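Putative amidohydrolase (Unidentified, PDB 3MKV) probably acts as a prolidase, a zinc-dependent amidohydrolase that cleaves dipeptides ending in proline. Local coordinates at residues A[36-39]-A[40-44]; A[179-182]-A[183-187]; A[264-268]-A[269-273]. All coordinates share one frame; numbering follows the deposited sequence.

Contact 1 (A[36-39]-A[40-44]); sequences EVSD and KPIKS
Ser38 and Lys40 meet where strand 33-38 ends and the chain turns into a loop. The hydroxyl OG of Ser38 donates a hydrogen bond to Lys40 O at 2.7 Å. The serine OG sits between its own backbone N and carbonyl carbon (chi1 83°), and from there it faces the carbonyl two residues on. It approaches above the plane of that carbonyl, 50° out of it, and so does not follow a lone pair.

This is the tight part of the contact. The branch methyl CG2 of Ile42 closes in on the same hydroxyl, 3.6 Å from Ser38 OG. The Glu36 and Ile42 side chains pass each other, pointing opposite ways, with Glu36 CB 4.2 Å from Ile42 CD1. The fit near the Glu36 carboxylate is doubtful, because OE2 is modelled too close to the isoleucine. Ile42 also packs on Leu7 of strand 5-9, and its backbone N is hydrogen-bonded to Glu26 OE2.

The other side is loose and faces solvent. Asp39 is exposed. Its OD2 takes a weak bond from the backbone N of Lys40, at 2.9 Å and an N-H...O angle of 129°. The Lys40 chain bends at several bonds and carries NZ off, which leaves Lys40 NZ 6.4 Å from Asp39 OD2. The two opposite charges therefore do not touch.

Strand 33-38 is an outermost strand of a four-stranded mixed sheet, and strand 48-51 is the other. The loop that starts here links the two across strands 25-30 and 5-9. The arrangement is that of a crossover connection, consistent with the small beta domain that many amidohydrolases carry beside the TIM barrel.

Contact 2 (A[179-182]-A[183-187]); sequences RAVR and EELQM
The guanidinium of Arg179 and the carboxylate of Glu183 lie on the same side of one helix, one turn apart, with their planes 45° apart. They are not stacked. Glu183 OE2 instead lies alongside the aliphatic part of the arginine, 3.4 Å from Arg179 CG. Arg179 NE stays 4.6 Å from Glu183 OE2, so the charges are near but not joined. Each has a closer partner elsewhere: Arg179 NH1 pairs with Glu176 of a neighbouring subunit, and Glu183 OE1 pairs with Arg169.

Glu183 CG stands beside its backbone N (chi1 -63°), which lays the chain back along the preceding turn. Glu183 CG is 3.0 Å from Arg179 O. Arg169 is held twice, since Glu184 OE2 also grips it. The extended Arg182 has salt bridges at all three guanidinium nitrogens: to Glu223, and to Asp172 and Glu216 of the same neighbouring subunit.

Val181 and Leu185 run side by side in the same direction, and Val181 CG1 meets Leu185 CD1 at 3.7 Å. Both rest on Ile192, the neighbour of the zinc ligand Lys193. Backbone bonds such as Leu185 N to Val181 O (2.9 Å) hold the turns together.

This is a regular alpha-helix with i to i+4 side-chain pairs, its apolar stripe packed inward, with Arg179 and Arg182 reaching across a subunit interface.

Contact 3 (A[264-268]-A[269-273]); sequences RLVAE and HGAYV. With SO4 (sulfate ion), chain L.
Leu265 and His269 come together through their first torsions. Leu265 has CG opposite its backbone N (chi1 179°), while His269 swings its ring back over the last turn of the helix (chi1 -90°). The two side chains then lie alongside each other, with Leu265 CD1 3.5 Å from His269 CE1.

The same turn of the ring brings His269 ND1 to Leu265 O at 3.0 Å, with the oxygen near the ring plane. His269 N donates to this oxygen as well. The two donors reach it from opposite faces of the carbonyl plane. One oxygen thus takes two bonds, and the ND1 bond helps to set the rotation of the ring.

The helix closes in a Schellman motif. Gly270 has a positive phi of 84°. Ala271 N bonds back to Val266 O at 3.2 Å, and Gly270 N bonds to Ala267 O at 3.2 Å. The apolar contact that commonly goes with this motif is present: Val266 CG1 is 3.9 Å from Ala271 CB. Val266 CG1 also touches Val273 CG2 at 4.0 Å.

Tyr272 points away from the helix. Its OH lies 2.8 Å from O1 of a sulfate that also bonds to Arg250 and probably comes from the crystallisation liquor. Lys320 makes a cation-pi contact with the tyrosine ring.

The turn joins helix 260-269 to strand 272-274 in a beta-alpha-beta unit that starts with strand 251-254. Leu265, Val266 and His269 pack on helix 238-246, and Val273 lies against Ile252 of strand 251-254.

Overall arrangement
The three contacts follow one another along the chain and do not touch. Contact 1 lies in the small beta domain, with its centre about 46 Å from that of contact 2 and about 39 Å from that of contact 3. Contacts 2 and 3 both belong to the amidohydrolase family region of the chain; their nearest atoms are about 17 Å apart. Contact 3 leads into a barrel strand, and the side chain of Val273 is about 11 Å from a zinc ion. The zinc ions are bound by His65, His67, carboxylated Lys193, His234, His254 and Asp326. Val181 and Leu185 of contact 2 touch Ile192, next to Lys193. Contact 2 alone meets another subunit.

Contact 1 (A[36-39]-A[40-44])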
ATOM      1  N   GLU A  36       3.258 -58.979  16.937  1.00 69.51           N
ATOM      2  CA  GLU A  36       3.860 -59.848  17.935  1.00 73.13           C
ATOM      3  C   GLU A  36       5.368 -59.914  17.761  1.00 72.31           C
ATOM      4  O   GLU A  36       5.887 -59.817  16.647  1.00 68.78           O
ATOM      5  CB  GLU A  36       3.272 -61.257  17.862  1.00 73.81           C
ATOM      6  CG  GLU A  36       1.786 -61.336  18.177  1.00 82.30           C
ATOM      7  CD  GLU A  36       1.186 -62.694  17.837  1.00 82.74           C
ATOM      8  OE1 GLU A  36       0.027 -62.728  17.366  1.00 84.93           O
ATOM      9  OE2 GLU A  36       1.879 -63.723  18.030  1.00 88.06           O
ATOM     10  N   VAL A  37       6.062 -60.078  18.879  1.00 73.64           N
ATOM     11  CA  VAL A  37       7.505 -60.206  18.886  1.00 76.81           C
ATOM     12  C   VAL A  37       7.882 -61.210  19.977  1.00 80.69           C
ATOM     13  O   VAL A  37       8.120 -60.826  21.125  1.00 78.88           O
ATOM     14  CB  VAL A  37       8.183 -58.843  19.171  1.00 76.31           C
ATOM     15  CG1 VAL A  37       9.699 -58.978  19.163  1.00 70.83           C
ATOM     16  CG2 VAL A  37       7.730 -57.793  18.162  1.00 76.07           C
ATOM     17  N   SER A  38       7.921 -62.495  19.627  1.00 83.11           N
ATOM     18  CA  SER A  38       8.254 -63.531  20.606  1.00 84.59           C
ATOM     19  C   SER A  38       9.339 -64.469  20.112  1.00 84.11           C
ATOM     20  O   SER A  38       9.690 -64.469  18.933  1.00 81.14           O
ATOM     21  CB  SER A  38       7.016 -64.347  20.988  1.00 84.87           C
ATOM     22  OG  SER A  38       6.766 -65.364  20.033  1.00 88.02           O
ATOM     23  N   ASP A  39       9.866 -65.264  21.037  1.00 88.19           N
ATOM     24  CA  ASP A  39      10.828 -66.312  20.712  1.00 95.42           C
ATOM     25  C   ASP A  39      10.087 -67.626  20.489  1.00 99.08           C
ATOM     26  O   ASP A  39      10.519 -68.474  19.710  1.00101.03           O
ATOM     27  CB  ASP A  39      11.858 -66.455  21.830  1.00 95.31           C
ATOM     28  CG  ASP A  39      11.293 -66.098  23.191  1.00 96.51           C
ATOM     29  OD1 ASP A  39      12.080 -65.694  24.072  1.00 98.57           O
ATOM     30  OD2 ASP A  39      10.060 -66.208  23.379  1.00 92.26           O
ATOM     31  N   LYS A  40       8.963 -67.776  21.183  1.00103.74           N
ATOM     32  CA  LYS A  40       8.031 -68.865  20.925  1.00107.39           C
ATOM     33  C   LYS A  40       7.382 -68.683  19.556  1.00109.00           C
ATOM     34  O   LYS A  40       6.422 -67.923  19.420  1.00109.98           O
ATOM     35  CB  LYS A  40       6.937 -68.892  21.997  1.00107.57           C
ATOM     36  CG  LYS A  40       7.280 -69.694  23.242  1.00113.65           C
ATOM     37  CD  LYS A  40       7.584 -71.144  22.890  1.00122.41           C
ATOM     38  CE  LYS A  40       7.053 -72.100  23.950  1.00125.88           C
ATOM     39  NZ  LYS A  40       7.400 -71.655  25.328  1.00129.24           N
ATOM     40  N   PRO A  41       7.908 -69.378  18.532  1.00109.77           N
ATOM     41  CA  PRO A  41       7.340 -69.300  17.196  1.00109.05           C
ATOM     42  C   PRO A  41       5.852 -68.959  17.224  1.00107.49           C
ATOM     43  O   PRO A  41       5.114 -69.470  18.065  1.00103.15           O
ATOM     44  CB  PRO A  41       7.576 -70.711  16.659  1.00108.18           C
ATOM     45  CG  PRO A  41       8.900 -71.115  17.300  1.00106.91           C
ATOM     46  CD  PRO A  41       9.065 -70.292  18.570  1.00108.78           C
ATOM     47  N   ILE A  42       5.426 -68.092  16.311  1.00110.40           N
ATOM     48  CA  ILE A  42       4.058 -67.572  16.319  1.00113.05           C
ATOM     49  C   ILE A  42       3.189 -68.136  15.202  1.00113.29           C
ATOM     50  O   ILE A  42       3.681 -68.498  14.133  1.00110.99           O
ATOM     51  CB  ILE A  42       4.029 -66.024  16.260  1.00113.55           C
ATOM     52  CG1 ILE A  42       5.212 -65.499  15.441  1.00112.25           C
ATOM     53  CG2 ILE A  42       4.061 -65.435  17.666  1.00115.82           C
ATOM     54  CD1 ILE A  42       5.553 -64.050  15.722  1.00108.23           C
ATOM     55  N   LYS A  43       1.888 -68.198  15.471  1.00115.25           N
ATOM     56  CA  LYS A  43       0.919 -68.750  14.533  1.00116.06           C
ATOM     57  C   LYS A  43       0.484 -67.703  13.511  1.00116.04           C
ATOM     58  O   LYS A  43      -0.049 -66.651  13.873  1.00115.46           O
ATOM     59  CB  LYS A  43      -0.308 -69.246  15.298  1.00117.55           C
ATOM     60  CG  LYS A  43      -1.289 -68.136  15.655  1.00119.20           C
ATOM     61  CD  LYS A  43      -2.014 -68.425  16.957  1.00119.76           C
ATOM     62  CE  LYS A  43      -1.058 -68.340  18.136  1.00118.78           C
ATOM     63  NZ  LYS A  43      -1.770 -68.442  19.436  1.00115.19           N
ATOM     64  N   SER A  44       0.711 -67.996  12.233  1.00115.42           N
ATOM     65  CA  SER A  44       0.285 -67.103  11.159  1.00116.12           C
ATOM     66  C   SER A  44      -0.207 -67.901   9.958  1.00115.30           C
ATOM     67  O   SER A  44       0.576 -68.564   9.275  1.00113.66           O
ATOM     68  CB  SER A  44       1.429 -66.191  10.733  1.00117.25           C
ATOM     69  OG  SER A  44       2.453 -66.947  10.114  1.00122.16           O
TER

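Contact 2 (A[179-182]-A[183-187])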
ATOM      1  N   ARG A 179       2.734 -14.433  15.085  1.00 47.73           N
ATOM      2  CA  ARG A 179       1.946 -14.633  13.879  1.00 51.13           C
ATOM      3  C   ARG A 179       2.598 -15.675  12.964  1.00 46.10           C
ATOM      4  O   ARG A 179       1.931 -16.563  12.438  1.00 48.78           O
ATOM      5  CB  ARG A 179       1.728 -13.303  13.145  1.00 48.68           C
ATOM      6  CG  ARG A 179       0.533 -13.328  12.172  1.00 50.59           C
ATOM      7  CD  ARG A 179       0.114 -11.920  11.701  1.00 60.37           C
ATOM      8  NE  ARG A 179       1.194 -10.941  11.842  1.00 76.08           N
ATOM      9  CZ  ARG A 179       1.206  -9.946  12.733  1.00 79.98           C
ATOM     10  NH1 ARG A 179       0.181  -9.766  13.565  1.00 72.41           N
ATOM     11  NH2 ARG A 179       2.244  -9.119  12.788  1.00 75.21           N
ATOM     12  N   ALA A 180       3.907 -15.566  12.789  1.00 43.97           N
ATOM     13  CA  ALA A 180       4.647 -16.491  11.955  1.00 43.40           C
ATOM     14  C   ALA A 180       4.468 -17.925  12.437  1.00 44.95           C
ATOM     15  O   ALA A 180       4.152 -18.816  11.651  1.00 50.32           O
ATOM     16  CB  ALA A 180       6.120 -16.110  11.924  1.00 41.09           C
ATOM     17  N   VAL A 181       4.657 -18.159  13.728  1.00 46.59           N
ATOM     18  CA  VAL A 181       4.539 -19.516  14.243  1.00 45.29           C
ATOM     19  C   VAL A 181       3.127 -20.013  14.044  1.00 45.18           C
ATOM     20  O   VAL A 181       2.912 -21.165  13.695  1.00 45.75           O
ATOM     21  CB  VAL A 181       4.888 -19.599  15.732  1.00 52.18           C
ATOM     22  CG1 VAL A 181       4.413 -20.929  16.319  1.00 51.25           C
ATOM     23  CG2 VAL A 181       6.387 -19.412  15.934  1.00 52.29           C
ATOM     24  N   ARG A 182       2.157 -19.138  14.274  1.00 47.70           N
ATOM     25  CA  ARG A 182       0.759 -19.512  14.127  1.00 42.24           C
ATOM     26  C   ARG A 182       0.461 -19.874  12.673  1.00 42.30           C
ATOM     27  O   ARG A 182      -0.276 -20.826  12.400  1.00 43.13           O
ATOM     28  CB  ARG A 182      -0.157 -18.395  14.635  1.00 47.34           C
ATOM     29  CG  ARG A 182      -0.153 -18.252  16.161  1.00 37.96           C
ATOM     30  CD  ARG A 182      -0.912 -17.003  16.603  1.00 39.12           C
ATOM     31  NE  ARG A 182      -0.937 -16.883  18.053  1.00 43.54           N
ATOM     32  CZ  ARG A 182      -1.368 -15.821  18.721  1.00 43.99           C
ATOM     33  NH1 ARG A 182      -1.847 -14.765  18.079  1.00 42.78           N
ATOM     34  NH2 ARG A 182      -1.347 -15.830  20.043  1.00 46.22           N
ATOM     35  N   GLU A 183       1.065 -19.137  11.748  1.00 35.92           N
ATOM     36  CA  GLU A 183       0.965 -19.438  10.316  1.00 39.54           C
ATOM     37  C   GLU A 183       1.560 -20.796   9.935  1.00 43.57           C
ATOM     38  O   GLU A 183       0.939 -21.568   9.201  1.00 46.50           O
ATOM     39  CB  GLU A 183       1.622 -18.320   9.489  1.00 35.77           C
ATOM     40  CG  GLU A 183       0.908 -16.978   9.671  1.00 48.79           C
ATOM     41  CD  GLU A 183       1.536 -15.853   8.880  1.00 52.73           C
ATOM     42  OE1 GLU A 183       2.429 -16.136   8.062  1.00 56.51           O
ATOM     43  OE2 GLU A 183       1.137 -14.682   9.082  1.00 65.10           O
ATOM     44  N   GLU A 184       2.760 -21.086  10.429  1.00 40.14           N
ATOM     45  CA  GLU A 184       3.412 -22.338  10.108  1.00 42.09           C
ATOM     46  C   GLU A 184       2.606 -23.502  10.668  1.00 43.81           C
ATOM     47  O   GLU A 184       2.420 -24.529  10.008  1.00 44.78           O
ATOM     48  CB  GLU A 184       4.855 -22.374  10.646  1.00 39.12           C
ATOM     49  CG  GLU A 184       5.817 -21.382   9.991  1.00 42.89           C
ATOM     50  CD  GLU A 184       5.826 -21.460   8.469  1.00 57.19           C
ATOM     51  OE1 GLU A 184       5.944 -22.579   7.922  1.00 58.05           O
ATOM     52  OE2 GLU A 184       5.721 -20.393   7.819  1.00 53.38           O
ATOM     53  N   LEU A 185       2.125 -23.341  11.894  1.00 42.56           N
ATOM     54  CA  LEU A 185       1.308 -24.362  12.513  1.00 45.48           C
ATOM     55  C   LEU A 185      -0.012 -24.587  11.748  1.00 45.61           C
ATOM     56  O   LEU A 185      -0.413 -25.730  11.526  1.00 42.48           O
ATOM     57  CB  LEU A 185       1.044 -24.008  13.978  1.00 50.83           C
ATOM     58  CG  LEU A 185       2.238 -24.094  14.940  1.00 48.28           C
ATOM     59  CD1 LEU A 185       1.877 -23.570  16.313  1.00 43.01           C
ATOM     60  CD2 LEU A 185       2.714 -25.525  15.047  1.00 48.44           C
ATOM     61  N   GLN A 186      -0.681 -23.513  11.338  1.00 44.56           N
ATOM     62  CA  GLN A 186      -1.941 -23.676  10.608  1.00 49.38           C
ATOM     63  C   GLN A 186      -1.679 -24.341   9.263  1.00 47.47           C
ATOM     64  O   GLN A 186      -2.533 -25.072   8.751  1.00 47.27           O
ATOM     65  CB  GLN A 186      -2.694 -22.344  10.421  1.00 48.41           C
ATOM     66  CG  GLN A 186      -2.456 -21.656   9.083  1.00 60.33           C
ATOM     67  CD  GLN A 186      -3.310 -22.205   7.920  1.00 63.87           C
ATOM     68  OE1 GLN A 186      -4.540 -22.288   8.003  1.00 48.13           O
ATOM     69  NE2 GLN A 186      -2.646 -22.543   6.814  1.00 61.82           N
ATOM     70  N   MET A 187      -0.496 -24.100   8.703  1.00 44.56           N
ATOM     71  CA  MET A 187      -0.142 -24.684   7.420  1.00 41.64           C
ATOM     72  C   MET A 187       0.250 -26.169   7.548  1.00 48.67           C
ATOM     73  O   MET A 187       0.370 -26.876   6.539  1.00 45.12           O
ATOM     74  CB  MET A 187       0.926 -23.846   6.694  1.00 39.85           C
ATOM     75  CG  MET A 187       0.327 -22.729   5.815  1.00 41.18           C
ATOM     76  SD  MET A 187       1.456 -21.644   4.887  1.00 32.55           S
ATOM     77  CE  MET A 187       2.604 -21.151   6.152  1.00 41.84           C
TER

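Contact 3 (A[264-268]-A[269-273])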
ATOM      1  N   ARG A 264      26.051 -29.583  30.920  1.00 68.60           N
ATOM      2  CA  ARG A 264      25.385 -29.909  32.170  1.00 68.16           C
ATOM      3  C   ARG A 264      23.988 -29.315  32.224  1.00 64.60           C
ATOM      4  O   ARG A 264      23.035 -29.995  32.587  1.00 68.16           O
ATOM      5  CB  ARG A 264      26.213 -29.439  33.373  1.00 71.30           C
ATOM      6  CG  ARG A 264      27.291 -30.428  33.817  1.00 75.79           C
ATOM      7  CD  ARG A 264      27.721 -30.196  35.279  1.00 81.61           C
ATOM      8  NE  ARG A 264      28.395 -28.910  35.466  1.00 80.00           N
ATOM      9  CZ  ARG A 264      29.615 -28.632  35.009  1.00 79.38           C
ATOM     10  NH1 ARG A 264      30.302 -29.546  34.330  1.00 79.62           N
ATOM     11  NH2 ARG A 264      30.144 -27.436  35.216  1.00 77.64           N
ATOM     12  N   LEU A 265      23.871 -28.045  31.857  1.00 66.67           N
ATOM     13  CA  LEU A 265      22.601 -27.323  31.929  1.00 63.45           C
ATOM     14  C   LEU A 265      21.538 -27.939  31.022  1.00 60.54           C
ATOM     15  O   LEU A 265      20.369 -28.065  31.402  1.00 61.83           O
ATOM     16  CB  LEU A 265      22.819 -25.857  31.563  1.00 64.61           C
ATOM     17  CG  LEU A 265      21.575 -24.972  31.561  1.00 65.43           C
ATOM     18  CD1 LEU A 265      21.236 -24.507  32.971  1.00 60.07           C
ATOM     19  CD2 LEU A 265      21.796 -23.787  30.636  1.00 65.93           C
ATOM     20  N   VAL A 266      21.947 -28.312  29.816  1.00 58.62           N
ATOM     21  CA  VAL A 266      21.083 -29.080  28.911  1.00 58.20           C
ATOM     22  C   VAL A 266      20.579 -30.372  29.559  1.00 57.83           C
ATOM     23  O   VAL A 266      19.375 -30.651  29.569  1.00 58.44           O
ATOM     24  CB  VAL A 266      21.832 -29.449  27.619  1.00 55.11           C
ATOM     25  CG1 VAL A 266      21.024 -30.433  26.794  1.00 61.20           C
ATOM     26  CG2 VAL A 266      22.149 -28.202  26.826  1.00 57.78           C
ATOM     27  N   ALA A 267      21.511 -31.161  30.096  1.00 57.66           N
ATOM     28  CA  ALA A 267      21.167 -32.418  30.764  1.00 59.87           C
ATOM     29  C   ALA A 267      20.140 -32.191  31.855  1.00 61.65           C
ATOM     30  O   ALA A 267      19.168 -32.930  31.975  1.00 65.46           O
ATOM     31  CB  ALA A 267      22.406 -33.053  31.354  1.00 56.69           C
ATOM     32  N   GLU A 268      20.373 -31.157  32.652  1.00 65.96           N
ATOM     33  CA  GLU A 268      19.548 -30.865  33.809  1.00 68.32           C
ATOM     34  C   GLU A 268      18.161 -30.391  33.418  1.00 67.06           C
ATOM     35  O   GLU A 268      17.208 -30.588  34.160  1.00 66.30           O
ATOM     36  CB  GLU A 268      20.222 -29.806  34.672  1.00 70.17           C
ATOM     37  CG  GLU A 268      19.355 -29.309  35.807  1.00 80.74           C
ATOM     38  CD  GLU A 268      19.620 -27.855  36.138  1.00 85.93           C
ATOM     39  OE1 GLU A 268      20.719 -27.360  35.789  1.00 83.19           O
ATOM     40  OE2 GLU A 268      18.726 -27.212  36.737  1.00 84.27           O
ATOM     41  N   HIS A 269      18.053 -29.748  32.262  1.00 69.22           N
ATOM     42  CA  HIS A 269      16.765 -29.249  31.785  1.00 65.83           C
ATOM     43  C   HIS A 269      15.966 -30.319  31.062  1.00 64.39           C
ATOM     44  O   HIS A 269      14.782 -30.147  30.814  1.00 63.35           O
ATOM     45  CB  HIS A 269      16.966 -28.061  30.851  1.00 70.69           C
ATOM     46  CG  HIS A 269      16.976 -26.738  31.546  1.00 69.64           C
ATOM     47  ND1 HIS A 269      18.080 -26.261  32.218  1.00 71.84           N
ATOM     48  CD2 HIS A 269      16.019 -25.789  31.665  1.00 71.28           C
ATOM     49  CE1 HIS A 269      17.800 -25.073  32.724  1.00 75.32           C
ATOM     50  NE2 HIS A 269      16.558 -24.762  32.400  1.00 69.99           N
ATOM     51  N   GLY A 270      16.618 -31.421  30.712  1.00 64.20           N
ATOM     52  CA  GLY A 270      15.938 -32.502  30.020  1.00 58.78           C
ATOM     53  C   GLY A 270      15.874 -32.247  28.530  1.00 64.22           C
ATOM     54  O   GLY A 270      15.130 -32.915  27.804  1.00 67.91           O
ATOM     55  N   ALA A 271      16.661 -31.277  28.071  1.00 59.18           N
ATOM     56  CA  ALA A 271      16.723 -30.937  26.656  1.00 57.93           C
ATOM     57  C   ALA A 271      17.581 -31.942  25.878  1.00 56.37           C
ATOM     58  O   ALA A 271      18.398 -32.648  26.458  1.00 52.94           O
ATOM     59  CB  ALA A 271      17.260 -29.510  26.477  1.00 52.60           C
ATOM     60  N   TYR A 272      17.401 -31.988  24.559  1.00 58.18           N
ATOM     61  CA  TYR A 272      18.208 -32.851  23.701  1.00 53.38           C
ATOM     62  C   TYR A 272      19.102 -32.050  22.779  1.00 51.89           C
ATOM     63  O   TYR A 272      18.755 -30.934  22.375  1.00 53.82           O
ATOM     64  CB  TYR A 272      17.333 -33.727  22.818  1.00 53.16           C
ATOM     65  CG  TYR A 272      16.244 -34.499  23.523  1.00 47.47           C
ATOM     66  CD1 TYR A 272      16.353 -35.867  23.709  1.00 45.99           C
ATOM     67  CD2 TYR A 272      15.089 -33.867  23.953  1.00 43.55           C
ATOM     68  CE1 TYR A 272      15.346 -36.586  24.332  1.00 40.33           C
ATOM     69  CE2 TYR A 272      14.079 -34.571  24.573  1.00 45.18           C
ATOM     70  CZ  TYR A 272      14.216 -35.934  24.767  1.00 53.06           C
ATOM     71  OH  TYR A 272      13.217 -36.651  25.392  1.00 58.00           O
ATOM     72  N   VAL A 273      20.249 -32.630  22.438  1.00 46.62           N
ATOM     73  CA  VAL A 273      21.095 -32.066  21.388  1.00 47.54           C
ATOM     74  C   VAL A 273      21.176 -32.988  20.176  1.00 46.21           C
ATOM     75  O   VAL A 273      21.151 -34.210  20.300  1.00 49.46           O
ATOM     76  CB  VAL A 273      22.527 -31.723  21.883  1.00 45.79           C
ATOM     77  CG1 VAL A 273      23.307 -31.056  20.766  1.00 40.00           C
ATOM     78  CG2 VAL A 273      22.459 -30.793  23.091  1.00 43.27           C
TER
HETATM   79  S   SO4 L 428      10.581 -35.079  26.881  0.50 47.14           S
HETATM   80  O1  SO4 L 428      10.647 -35.572  25.508  0.50 44.19           O
HETATM   81  O2  SO4 L 428       9.627 -35.867  27.639  0.50 40.93           O
HETATM   82  O3  SO4 L 428      11.903 -35.186  27.483  0.50 46.10           O
HETATM   83  O4  SO4 L 428      10.137 -33.686  26.887  0.50 46.76           O